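Long-range contacts in multisubunit Na+/H+ antiporter, E subunit (Anoxybacillus flavithermus, PDB 6Z16), which belongs to a multisubunit membrane complex that probably exchanges sodium ions for protons across the cell membrane: residues I90-T95 with T127-A132; A2-L7 with R48-P53; I58-I63 with K151-V156; I10-W15 with A25-G30. One frame throughout, in Å; residues are numbered along the deposited sequence.

Interaction 1 (I90-T95 with T127-A132); sequences IFALPT and TLYIHA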
# COMPACT_ATOMS: atom_id res chain seq x y z
N ILE E 90 28.45 10.57 40.30
CA ILE E 90 28.56 9.52 39.31
C ILE E 90 28.32 8.20 40.03
O ILE E 90 28.98 7.92 41.03
CB ILE E 90 29.92 9.51 38.59
CG1 ILE E 90 30.10 10.74 37.71
CG2 ILE E 90 30.09 8.27 37.75
CD1 ILE E 90 31.48 10.89 37.14
N PHE E 91 27.38 7.41 39.53
CA PHE E 91 26.99 6.20 40.24
C PHE E 91 26.65 5.09 39.25
O PHE E 91 26.36 5.33 38.08
CB PHE E 91 25.81 6.47 41.19
CG PHE E 91 24.53 6.88 40.51
CD1 PHE E 91 24.31 8.20 40.17
CD2 PHE E 91 23.53 5.96 40.29
CE1 PHE E 91 23.13 8.59 39.57
CE2 PHE E 91 22.34 6.34 39.69
CZ PHE E 91 22.15 7.66 39.34
N ALA E 92 26.72 3.86 39.76
CA ALA E 92 26.42 2.67 38.98
C ALA E 92 24.98 2.24 39.19
O ALA E 92 24.35 2.55 40.21
CB ALA E 92 27.34 1.52 39.37
N LEU E 93 24.46 1.51 38.21
CA LEU E 93 23.17 0.88 38.39
C LEU E 93 23.22 -0.48 37.71
O LEU E 93 23.76 -0.60 36.60
CB LEU E 93 22.04 1.75 37.83
CG LEU E 93 21.93 2.09 36.35
CD1 LEU E 93 20.99 1.16 35.60
CD2 LEU E 93 21.54 3.53 36.17
N PRO E 94 22.71 -1.52 38.37
CA PRO E 94 22.65 -2.84 37.73
C PRO E 94 21.59 -2.87 36.64
O PRO E 94 20.65 -2.07 36.62
CB PRO E 94 22.30 -3.78 38.88
CG PRO E 94 21.57 -2.92 39.84
CD PRO E 94 22.20 -1.56 39.75
N THR E 95 21.75 -3.82 35.73
CA THR E 95 20.91 -3.89 34.54
C THR E 95 20.56 -5.35 34.28
O THR E 95 21.41 -6.23 34.42
CB THR E 95 21.63 -3.28 33.33
OG1 THR E 95 22.11 -1.97 33.67
CG2 THR E 95 20.68 -3.13 32.15
N THR E 127 26.00 -3.54 33.90
CA THR E 127 25.86 -2.34 34.71
C THR E 127 26.08 -1.11 33.85
O THR E 127 26.72 -1.15 32.78
CB THR E 127 26.81 -2.35 35.92
OG1 THR E 127 26.52 -1.25 36.78
CG2 THR E 127 28.26 -2.27 35.50
N LEU E 128 25.52 -0.00 34.32
CA LEU E 128 25.50 1.25 33.58
C LEU E 128 25.88 2.36 34.55
O LEU E 128 25.24 2.51 35.59
CB LEU E 128 24.12 1.49 32.96
CG LEU E 128 23.82 2.61 31.97
CD1 LEU E 128 22.74 2.16 31.02
CD2 LEU E 128 23.36 3.87 32.67
N TYR E 129 26.92 3.12 34.21
CA TYR E 129 27.31 4.25 35.03
C TYR E 129 26.62 5.50 34.50
O TYR E 129 26.24 5.56 33.33
CB TYR E 129 28.83 4.40 35.02
CG TYR E 129 29.53 3.20 35.61
CD1 TYR E 129 29.71 3.09 36.98
CD2 TYR E 129 29.98 2.16 34.81
CE1 TYR E 129 30.35 1.98 37.52
CE2 TYR E 129 30.60 1.06 35.33
CZ TYR E 129 30.78 0.97 36.69
OH TYR E 129 31.41 -0.13 37.23
N ILE E 130 26.42 6.48 35.38
CA ILE E 130 25.57 7.61 35.04
C ILE E 130 25.91 8.78 35.96
O ILE E 130 26.17 8.60 37.15
CB ILE E 130 24.08 7.20 35.10
CG1 ILE E 130 23.12 8.35 34.75
CG2 ILE E 130 23.76 6.54 36.40
CD1 ILE E 130 21.76 7.86 34.43
N HIS E 131 25.91 9.98 35.38
CA HIS E 131 26.29 11.21 36.06
C HIS E 131 25.03 11.98 36.46
O HIS E 131 24.33 12.54 35.61
CB HIS E 131 27.19 12.05 35.17
CG HIS E 131 27.62 13.35 35.77
ND1 HIS E 131 26.89 14.51 35.64
CD2 HIS E 131 28.70 13.68 36.52
CE1 HIS E 131 27.50 15.49 36.27
NE2 HIS E 131 28.60 15.01 36.82
N ALA E 132 24.76 12.02 37.76
CA ALA E 132 23.66 12.80 38.30
C ALA E 132 24.07 14.24 38.53
O ALA E 132 25.13 14.52 39.11
CB ALA E 132 23.17 12.20 39.61

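Interaction 2 (A2-L7 with R48-P53); sequences AFQILL and RFYLVP. With PTY (phosphatidylethanolamine), chain B.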
# COMPACT_ATOMS: atom_id res chain seq x y z
N ALA E 2 6.50 -8.72 14.34
CA ALA E 2 6.43 -8.14 13.01
C ALA E 2 5.84 -9.10 12.00
O ALA E 2 5.32 -8.67 10.97
CB ALA E 2 7.83 -7.72 12.55
N PHE E 3 5.91 -10.40 12.30
CA PHE E 3 5.31 -11.41 11.43
C PHE E 3 3.80 -11.29 11.40
O PHE E 3 3.17 -11.46 10.36
CB PHE E 3 5.73 -12.80 11.88
CG PHE E 3 5.21 -13.90 11.02
CD1 PHE E 3 5.73 -14.10 9.75
CD2 PHE E 3 4.24 -14.76 11.49
CE1 PHE E 3 5.26 -15.13 8.96
CE2 PHE E 3 3.77 -15.79 10.70
CZ PHE E 3 4.28 -15.97 9.43
N GLN E 4 3.20 -10.95 12.55
CA GLN E 4 1.76 -10.75 12.60
C GLN E 4 1.35 -9.51 11.84
O GLN E 4 0.30 -9.49 11.19
CB GLN E 4 1.32 -10.64 14.05
CG GLN E 4 1.75 -11.79 14.89
CD GLN E 4 1.32 -11.61 16.31
OE1 GLN E 4 0.63 -10.65 16.64
NE2 GLN E 4 1.78 -12.48 17.19
N ILE E 5 2.19 -8.47 11.87
CA ILE E 5 1.87 -7.25 11.13
C ILE E 5 1.97 -7.50 9.64
O ILE E 5 1.10 -7.09 8.86
CB ILE E 5 2.78 -6.10 11.58
CG1 ILE E 5 2.69 -5.91 13.09
CG2 ILE E 5 2.36 -4.81 10.91
CD1 ILE E 5 3.68 -4.93 13.64
N LEU E 6 3.02 -8.22 9.22
CA LEU E 6 3.17 -8.60 7.82
C LEU E 6 2.04 -9.52 7.36
O LEU E 6 1.56 -9.43 6.22
CB LEU E 6 4.52 -9.29 7.61
CG LEU E 6 4.83 -9.74 6.19
CD1 LEU E 6 5.01 -8.55 5.26
CD2 LEU E 6 6.04 -10.63 6.17
N LEU E 7 1.57 -10.38 8.27
CA LEU E 7 0.51 -11.31 7.94
C LEU E 7 -0.82 -10.58 7.78
O LEU E 7 -1.61 -10.91 6.90
CB LEU E 7 0.44 -12.38 9.02
CG LEU E 7 -0.13 -13.74 8.65
CD1 LEU E 7 0.55 -14.78 9.50
CD2 LEU E 7 -1.62 -13.82 8.85
N ARG E 48 2.85 -12.31 21.21
CA ARG E 48 1.83 -11.40 21.71
C ARG E 48 0.90 -11.02 20.57
O ARG E 48 1.35 -10.93 19.42
CB ARG E 48 2.46 -10.13 22.31
CG ARG E 48 1.51 -9.12 22.95
CD ARG E 48 0.81 -9.71 24.16
NE ARG E 48 0.02 -8.73 24.90
CZ ARG E 48 -0.77 -9.05 25.92
NH1 ARG E 48 -0.90 -10.31 26.30
NH2 ARG E 48 -1.45 -8.10 26.55
N PHE E 49 -0.37 -10.79 20.86
CA PHE E 49 -1.23 -10.12 19.89
C PHE E 49 -0.73 -8.69 19.68
O PHE E 49 -0.52 -7.95 20.64
CB PHE E 49 -2.67 -10.14 20.38
CG PHE E 49 -3.63 -9.51 19.43
CD1 PHE E 49 -3.87 -10.08 18.20
CD2 PHE E 49 -4.31 -8.36 19.78
CE1 PHE E 49 -4.75 -9.50 17.32
CE2 PHE E 49 -5.21 -7.78 18.91
CZ PHE E 49 -5.42 -8.35 17.67
N TYR E 50 -0.54 -8.32 18.42
CA TYR E 50 0.43 -7.28 18.07
C TYR E 50 -0.01 -5.86 18.40
O TYR E 50 0.76 -4.93 18.14
CB TYR E 50 0.78 -7.35 16.58
CG TYR E 50 -0.28 -6.89 15.61
CD1 TYR E 50 -1.26 -7.75 15.16
CD2 TYR E 50 -0.25 -5.60 15.09
CE1 TYR E 50 -2.21 -7.33 14.25
CE2 TYR E 50 -1.19 -5.17 14.20
CZ TYR E 50 -2.16 -6.04 13.78
OH TYR E 50 -3.10 -5.60 12.87
N LEU E 51 -1.21 -5.64 18.94
CA LEU E 51 -1.59 -4.27 19.25
C LEU E 51 -0.93 -3.77 20.52
O LEU E 51 -0.63 -2.57 20.63
CB LEU E 51 -3.11 -4.14 19.35
CG LEU E 51 -3.89 -4.38 18.06
CD1 LEU E 51 -5.37 -4.26 18.34
CD2 LEU E 51 -3.48 -3.41 16.96
N VAL E 52 -0.68 -4.67 21.48
CA VAL E 52 -0.06 -4.26 22.75
C VAL E 52 1.36 -3.72 22.58
O VAL E 52 1.67 -2.68 23.20
CB VAL E 52 -0.16 -5.40 23.78
CG1 VAL E 52 0.48 -5.03 25.10
CG2 VAL E 52 -1.62 -5.81 23.96
N PRO E 53 2.26 -4.30 21.75
CA PRO E 53 3.52 -3.59 21.48
C PRO E 53 3.36 -2.26 20.77
O PRO E 53 4.15 -1.34 21.03
CB PRO E 53 4.31 -4.59 20.63
CG PRO E 53 3.82 -5.89 21.04
CD PRO E 53 2.36 -5.70 21.26
C1 PTY B . 1.18 -19.71 9.94
C2 PTY B . 5.16 -17.36 14.15
C3 PTY B . 4.97 -18.88 14.24
O4 PTY B . 2.17 -19.16 9.04
C5 PTY B . 0.49 -18.94 12.25
C6 PTY B . 0.68 -18.57 10.80
O7 PTY B . -0.48 -17.89 10.19
C8 PTY B . -1.62 -18.54 9.89
O10 PTY B . -1.96 -19.60 10.36
C11 PTY B . -2.41 -17.78 8.87
C12 PTY B . -1.53 -17.32 7.71
C13 PTY B . -2.01 -17.79 6.35
C14 PTY B . -3.34 -17.20 5.92
C15 PTY B . -3.73 -17.57 4.50
C16 PTY B . -2.74 -17.09 3.47
C17 PTY B . -3.00 -17.60 2.06
C18 PTY B . -4.33 -17.14 1.47
C19 PTY B . -4.55 -17.61 0.04
C20 PTY B . -3.48 -17.15 -0.93
C30 PTY B . 2.35 -19.76 7.87
C31 PTY B . 3.41 -19.07 7.07
O30 PTY B . 1.74 -20.73 7.51
C32 PTY B . 2.89 -17.87 6.29
C33 PTY B . 1.94 -18.26 5.17
C34 PTY B . 1.72 -17.17 4.13
C35 PTY B . 0.93 -17.64 2.92
C36 PTY B . 0.86 -16.63 1.79
C37 PTY B . 2.22 -16.29 1.19
P1 PTY B . 2.63 -19.82 13.39
O11 PTY B . 4.09 -19.26 13.16
O12 PTY B . 2.47 -19.91 14.74
O13 PTY B . 2.43 -21.01 12.68
O14 PTY B . 1.75 -18.75 12.92
N1 PTY B . 5.30 -16.81 15.51

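Interaction 3 (I58-I63 with K151-V156); sequences IKLLFI and KTIMEV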
# COMPACT_ATOMS: atom_id res chain seq x y z
N ILE E 58 3.90 3.59 21.51
CA ILE E 58 3.28 4.92 21.60
C ILE E 58 3.47 5.49 23.00
O ILE E 58 3.73 6.70 23.18
CB ILE E 58 1.80 4.83 21.18
CG1 ILE E 58 1.70 4.56 19.68
CG2 ILE E 58 1.03 6.09 21.54
CD1 ILE E 58 0.30 4.24 19.21
N LYS E 59 3.40 4.62 24.02
CA LYS E 59 3.69 5.03 25.39
C LYS E 59 5.13 5.50 25.56
O LYS E 59 5.38 6.50 26.24
CB LYS E 59 3.38 3.88 26.35
CG LYS E 59 3.57 4.22 27.81
CD LYS E 59 3.12 3.08 28.70
CE LYS E 59 3.38 3.39 30.16
NZ LYS E 59 2.56 4.54 30.63
N LEU E 60 6.08 4.81 24.94
CA LEU E 60 7.48 5.25 25.01
C LEU E 60 7.71 6.57 24.27
O LEU E 60 8.53 7.37 24.72
CB LEU E 60 8.44 4.19 24.47
CG LEU E 60 9.07 3.27 25.51
CD1 LEU E 60 8.10 2.29 26.08
CD2 LEU E 60 10.27 2.54 24.92
N LEU E 61 7.00 6.81 23.17
CA LEU E 61 7.11 8.10 22.48
C LEU E 61 6.59 9.24 23.36
O LEU E 61 7.22 10.31 23.46
CB LEU E 61 6.36 8.04 21.15
CG LEU E 61 6.48 9.15 20.11
CD1 LEU E 61 6.41 8.54 18.73
CD2 LEU E 61 5.38 10.19 20.25
N PHE E 62 5.46 9.01 24.03
CA PHE E 62 4.92 10.03 24.93
C PHE E 62 5.82 10.24 26.15
O PHE E 62 5.95 11.38 26.63
CB PHE E 62 3.50 9.66 25.35
CG PHE E 62 2.48 9.83 24.25
CD1 PHE E 62 2.75 10.58 23.12
CD2 PHE E 62 1.23 9.22 24.36
CE1 PHE E 62 1.81 10.73 22.12
CE2 PHE E 62 0.29 9.36 23.36
CZ PHE E 62 0.58 10.12 22.24
N ILE E 63 6.45 9.17 26.64
CA ILE E 63 7.41 9.30 27.74
C ILE E 63 8.63 10.10 27.31
O ILE E 63 9.13 10.93 28.07
CB ILE E 63 7.77 7.90 28.28
CG1 ILE E 63 6.62 7.33 29.11
CG2 ILE E 63 9.02 7.91 29.12
CD1 ILE E 63 6.80 5.89 29.49
N LYS E 151 11.16 -1.33 33.45
CA LYS E 151 10.00 -2.22 33.51
C LYS E 151 9.15 -2.10 32.25
O LYS E 151 8.73 -3.11 31.67
CB LYS E 151 9.16 -1.89 34.74
CG LYS E 151 7.99 -2.82 34.98
CD LYS E 151 7.16 -2.33 36.15
CE LYS E 151 7.89 -2.52 37.47
NZ LYS E 151 7.04 -2.13 38.63
N THR E 152 8.91 -0.87 31.80
CA THR E 152 8.17 -0.66 30.56
C THR E 152 8.94 -1.19 29.36
O THR E 152 8.34 -1.75 28.43
CB THR E 152 7.83 0.82 30.40
OG1 THR E 152 7.24 1.30 31.61
CG2 THR E 152 6.83 1.03 29.29
N ILE E 153 10.27 -1.07 29.38
CA ILE E 153 11.11 -1.60 28.31
C ILE E 153 11.10 -3.13 28.30
O ILE E 153 11.10 -3.76 27.23
CB ILE E 153 12.53 -1.00 28.42
CG1 ILE E 153 12.49 0.48 28.05
CG2 ILE E 153 13.54 -1.72 27.56
CD1 ILE E 153 13.76 1.23 28.35
N MET E 154 11.04 -3.75 29.49
CA MET E 154 10.88 -5.20 29.56
C MET E 154 9.54 -5.65 29.01
O MET E 154 9.45 -6.67 28.32
CB MET E 154 11.04 -5.69 31.00
CG MET E 154 12.46 -5.72 31.53
SD MET E 154 13.51 -6.92 30.70
CE MET E 154 15.09 -6.51 31.41
N GLU E 155 8.47 -4.90 29.29
CA GLU E 155 7.17 -5.34 28.78
C GLU E 155 6.91 -4.93 27.34
O GLU E 155 5.89 -5.35 26.77
CB GLU E 155 6.03 -4.87 29.70
CG GLU E 155 5.82 -3.37 29.80
CD GLU E 155 4.82 -2.84 28.79
OE1 GLU E 155 4.01 -3.63 28.27
OE2 GLU E 155 4.87 -1.62 28.51
N VAL E 156 7.77 -4.12 26.72
CA VAL E 156 7.75 -4.03 25.25
C VAL E 156 8.14 -5.36 24.63
O VAL E 156 7.44 -5.89 23.76
CB VAL E 156 8.67 -2.90 24.75
CG1 VAL E 156 8.73 -2.92 23.22
CG2 VAL E 156 8.19 -1.55 25.20

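Interaction 4 (I10-W15 with A25-G30); sequences ILAFVW and ASFLVG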
# COMPACT_ATOMS: atom_id res chain seq x y z
N ILE E 10 -0.63 -8.88 4.34
CA ILE E 10 -0.87 -9.74 3.19
C ILE E 10 -2.30 -10.28 3.18
O ILE E 10 -2.85 -10.56 2.12
CB ILE E 10 0.19 -10.86 3.08
CG1 ILE E 10 0.20 -11.81 4.28
CG2 ILE E 10 1.58 -10.26 2.90
CD1 ILE E 10 -0.54 -13.12 4.07
N LEU E 11 -2.95 -10.40 4.35
CA LEU E 11 -4.38 -10.72 4.34
C LEU E 11 -5.21 -9.56 3.81
O LEU E 11 -6.24 -9.80 3.16
CB LEU E 11 -4.88 -11.11 5.73
CG LEU E 11 -4.49 -12.47 6.29
CD1 LEU E 11 -5.04 -12.65 7.68
CD2 LEU E 11 -5.00 -13.57 5.39
N ALA E 12 -4.78 -8.32 4.05
CA ALA E 12 -5.43 -7.20 3.38
C ALA E 12 -5.21 -7.23 1.87
O ALA E 12 -6.11 -6.86 1.11
CB ALA E 12 -4.93 -5.88 3.97
N PHE E 13 -4.04 -7.69 1.43
CA PHE E 13 -3.79 -7.90 0.01
C PHE E 13 -4.72 -8.96 -0.58
O PHE E 13 -5.24 -8.80 -1.69
CB PHE E 13 -2.33 -8.28 -0.23
CG PHE E 13 -1.36 -7.15 -0.09
CD1 PHE E 13 -1.79 -5.84 -0.16
CD2 PHE E 13 -0.02 -7.41 0.14
CE1 PHE E 13 -0.89 -4.80 -0.02
CE2 PHE E 13 0.88 -6.38 0.28
CZ PHE E 13 0.45 -5.07 0.20
N VAL E 14 -4.91 -10.06 0.15
CA VAL E 14 -5.80 -11.13 -0.30
C VAL E 14 -7.25 -10.65 -0.35
O VAL E 14 -8.00 -10.99 -1.27
CB VAL E 14 -5.63 -12.38 0.59
CG1 VAL E 14 -6.64 -13.45 0.27
CG2 VAL E 14 -4.25 -12.96 0.42
N TRP E 15 -7.64 -9.80 0.60
CA TRP E 15 -8.98 -9.20 0.56
C TRP E 15 -9.14 -8.27 -0.63
O TRP E 15 -10.21 -8.23 -1.25
CB TRP E 15 -9.28 -8.45 1.85
CG TRP E 15 -10.65 -7.83 1.82
CD1 TRP E 15 -10.95 -6.53 1.51
CD2 TRP E 15 -11.89 -8.48 2.10
NE1 TRP E 15 -12.31 -6.34 1.57
CE2 TRP E 15 -12.91 -7.51 1.93
CE3 TRP E 15 -12.25 -9.77 2.46
CZ2 TRP E 15 -14.25 -7.81 2.12
CZ3 TRP E 15 -13.58 -10.07 2.65
CH2 TRP E 15 -14.56 -9.09 2.48
N ALA E 25 -9.26 2.32 0.61
CA ALA E 25 -10.42 2.02 1.45
C ALA E 25 -10.62 0.52 1.60
O ALA E 25 -10.87 0.02 2.71
CB ALA E 25 -11.67 2.67 0.87
N SER E 26 -10.47 -0.22 0.50
CA SER E 26 -10.51 -1.67 0.55
C SER E 26 -9.34 -2.23 1.35
O SER E 26 -9.48 -3.27 2.01
CB SER E 26 -10.50 -2.24 -0.87
OG SER E 26 -9.27 -1.95 -1.52
N PHE E 27 -8.20 -1.54 1.34
CA PHE E 27 -7.06 -1.97 2.14
C PHE E 27 -7.35 -1.82 3.63
O PHE E 27 -7.01 -2.70 4.42
CB PHE E 27 -5.81 -1.18 1.77
CG PHE E 27 -4.58 -1.59 2.52
CD1 PHE E 27 -3.92 -2.76 2.20
CD2 PHE E 27 -4.10 -0.82 3.57
CE1 PHE E 27 -2.79 -3.15 2.90
CE2 PHE E 27 -2.97 -1.20 4.27
CZ PHE E 27 -2.32 -2.37 3.94
N LEU E 28 -8.01 -0.72 4.03
CA LEU E 28 -8.37 -0.55 5.43
C LEU E 28 -9.44 -1.55 5.86
O LEU E 28 -9.39 -2.07 6.99
CB LEU E 28 -8.84 0.88 5.70
CG LEU E 28 -7.80 1.91 6.15
CD1 LEU E 28 -6.83 2.31 5.07
CD2 LEU E 28 -8.50 3.14 6.71
N VAL E 29 -10.41 -1.84 4.99
CA VAL E 29 -11.44 -2.83 5.31
C VAL E 29 -10.82 -4.21 5.48
O VAL E 29 -11.09 -4.92 6.46
CB VAL E 29 -12.54 -2.83 4.23
CG1 VAL E 29 -13.51 -3.98 4.44
CG2 VAL E 29 -13.31 -1.53 4.25
N GLY E 30 -9.94 -4.60 4.55
CA GLY E 30 -9.25 -5.87 4.67
C GLY E 30 -8.30 -5.93 5.84
O GLY E 30 -8.11 -7.00 6.42

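Interaction 1 (I90-T95 with T127-A132)
The ring of F91 receives I130 CG2 over one face, 3.6 Å from the ring centroid, in a CH-pi contact. At the edge of the same ring, in its plane, A132 CB lies 3.6 Å from F91 CE1. F91 CG sits between its backbone N and carbonyl carbon (chi1 64°), and the ring beyond it comes under the I130 methyl. The H131 ring is met at its edge, where CD2 comes 3.5 Å from I90 CG1, while A92 CB approaches the Y129 ring obliquely, 3.6 Å from CE1. On the face shared by F91 and I130, L93 CD2 packs 3.7 Å from I130 CG2, the same methyl that lies over the F91 ring.

Behind these side chains runs an antiparallel ladder in which F91 pairs with I130 and L93 with L128 through reciprocal backbone hydrogen bonds. L93 O accepts twice: from L128 N in the carbonyl plane, and from T127 OG1 at 2.8 Å, well above that plane. P94, opposite T127 in a non-hydrogen-bonded pair, fits because no N-H is required there.

Strand 127-132 is the middle of three, paired on its other edge with strand 116-121. K146 of helix 141-156 touches F91, L93 and I130, whereas the opposite face meets a neighbouring subunit, whose H42 is hydrogen-bonded to H131 ND1.

Interaction 2 (A2-L7 with R48-P53)
Q4 and Y50 form the close-packed part of this contact, where the first turns of helix 3-18 meet the turn leading into helix 51-79. The Q4 chain, extended beyond CG (chi2 178°), carries its amide across to the backbone, and NE2 donates to R48 O at 2.7 Å. The donor lies above the carbonyl plane, and the N-H...O angle is a bent 137°. Q4 OE1 rests 3.3 Å from Y50 CB, near the plane of the tyrosine ring at its edge. Beside it, I5 CG1 reaches Y50 CD2 at 3.6 Å, the two side chains crossing at a slant. The Y50 hydroxyl is held elsewhere, by N8 and Y31.

The loose side is the R48 side chain, which is exposed and whose end leads away from helix 3-18, although its carbonyl takes the bond. F3 and L7 line the observed phosphatidylethanolamine pocket, with F44, F45 and H46: F3 CD2 lies 3.8 Å from lipid C2, and L7 CD1 lies 3.3 Å from its ester oxygen O7.

An alanine in place of Q4 would probably leave R48 O without this donor and open a gap beside Y50 CB, although the alanine's own CB would still lie near the Y50 ring. Glutamine suits the place because an uncharged amide can satisfy a main-chain carbonyl while its CB packs beside the Y50 ring; the joint thus combines one polar link with aliphatic-aromatic packing.

Interaction 3 (I58-I63 with K151-V156)
L60 and T152 mark the nearest approach of two roughly antiparallel helical segments, whose N-to-C directions differ by 153°. The segment axes stay 11.2 Å apart at their closest, a wide spacing that only side-chain ends can bridge. L60 does most of the bridging. Its CD1 methyl meets T152 CG2 at 3.7 Å as the two side chains slide past each other in opposite directions. One helical turn further along, V156 CG2 lies 3.9 Å from the same L60 CD1, while L60 CD2 stands more loosely, 4.4 Å from I153 CG1. T152 offers its methyl because CG2 is anti to the backbone N; its OG1 bonds back to S148 O, a turn earlier in its own helix. At the margin, the aliphatic part of K59 passes the same methyl, with CE 4.3 Å from T152 CG2.

I153 also packs on V105 and L106 of helix 100-111, while V156 touches V56, earlier on helix 51-79. A leucine long enough to span the separation and a threonine that hides its hydroxyl in its own helix make the interface apolar. K59 NZ and E155 OE2, 6.9 Å apart, form no salt bridge, so attraction between their charges would probably be only a weak, long-range addition to the methyl contacts.

Interaction 4 (I10-W15 with A25-G30)
W15 lies against G30, and its side chain can be followed outward along the facing helix. CB starts 3.8 Å from G30 CA. CG, anti to the backbone N (chi1 180°), is 3.7 Å from the same atom. From there the five-membered part of the indole reaches along the helix: CD1 comes 3.6 Å from both S26 O and G30 CA, the former already accepting the helical bond from G30 N. Beyond it, NE1 meets a methyl, V29 CG1, at 3.9 Å. The five-membered ring therefore lies obliquely beside the backbone of S26 and G30, a surface accessible because glycine has no side chain; a beta-carbon at G30 would point toward helix 3-18 and probably crowd W15 and A12.

A12 exploits the same closeness one turn earlier. Its lone methyl touches F27, CB to CE1 3.6 Å, and also faces the G30 backbone. F13 CE1 approaches the same atom, F27 CE1, obliquely at 3.9 Å. W15 packs further on I33 of its own chain and on Q25 of a neighbouring subunit.

An alanine in place of W15 would keep CB beside G30 but would probably open a gap beside the S26 and G30 backbone and deprive V29 CG1 of its aromatic neighbour.

With segment axes 8.1 Å apart and N-to-C directions 121° apart, the pair forms a splayed helical hairpin between helices 3-18 and 24-40, with small residues, A12 and G30, at the close approach, as is common between membrane-spanning helices, which these are predicted to be.

From the N terminus, helix 3-18 turns back into helix 24-40, and interaction 4 closes this short hairpin. Interaction 2 returns the start of helix 3-18 to the turn before helix 51-79, so interaction 4 is nested within its loop; their centres lie 16 Å apart. Helix 51-79 then leads to the second half of the chain. Interaction 3 joins that helix to helix 141-156 near the C terminus, closing a long loop in which interaction 1, pairing strands 89-94 and 127-132, is nested. No two loops cross. Helix 51-79, used by interactions 2 and 3, connects the N-terminal hairpin with the sheet-containing part.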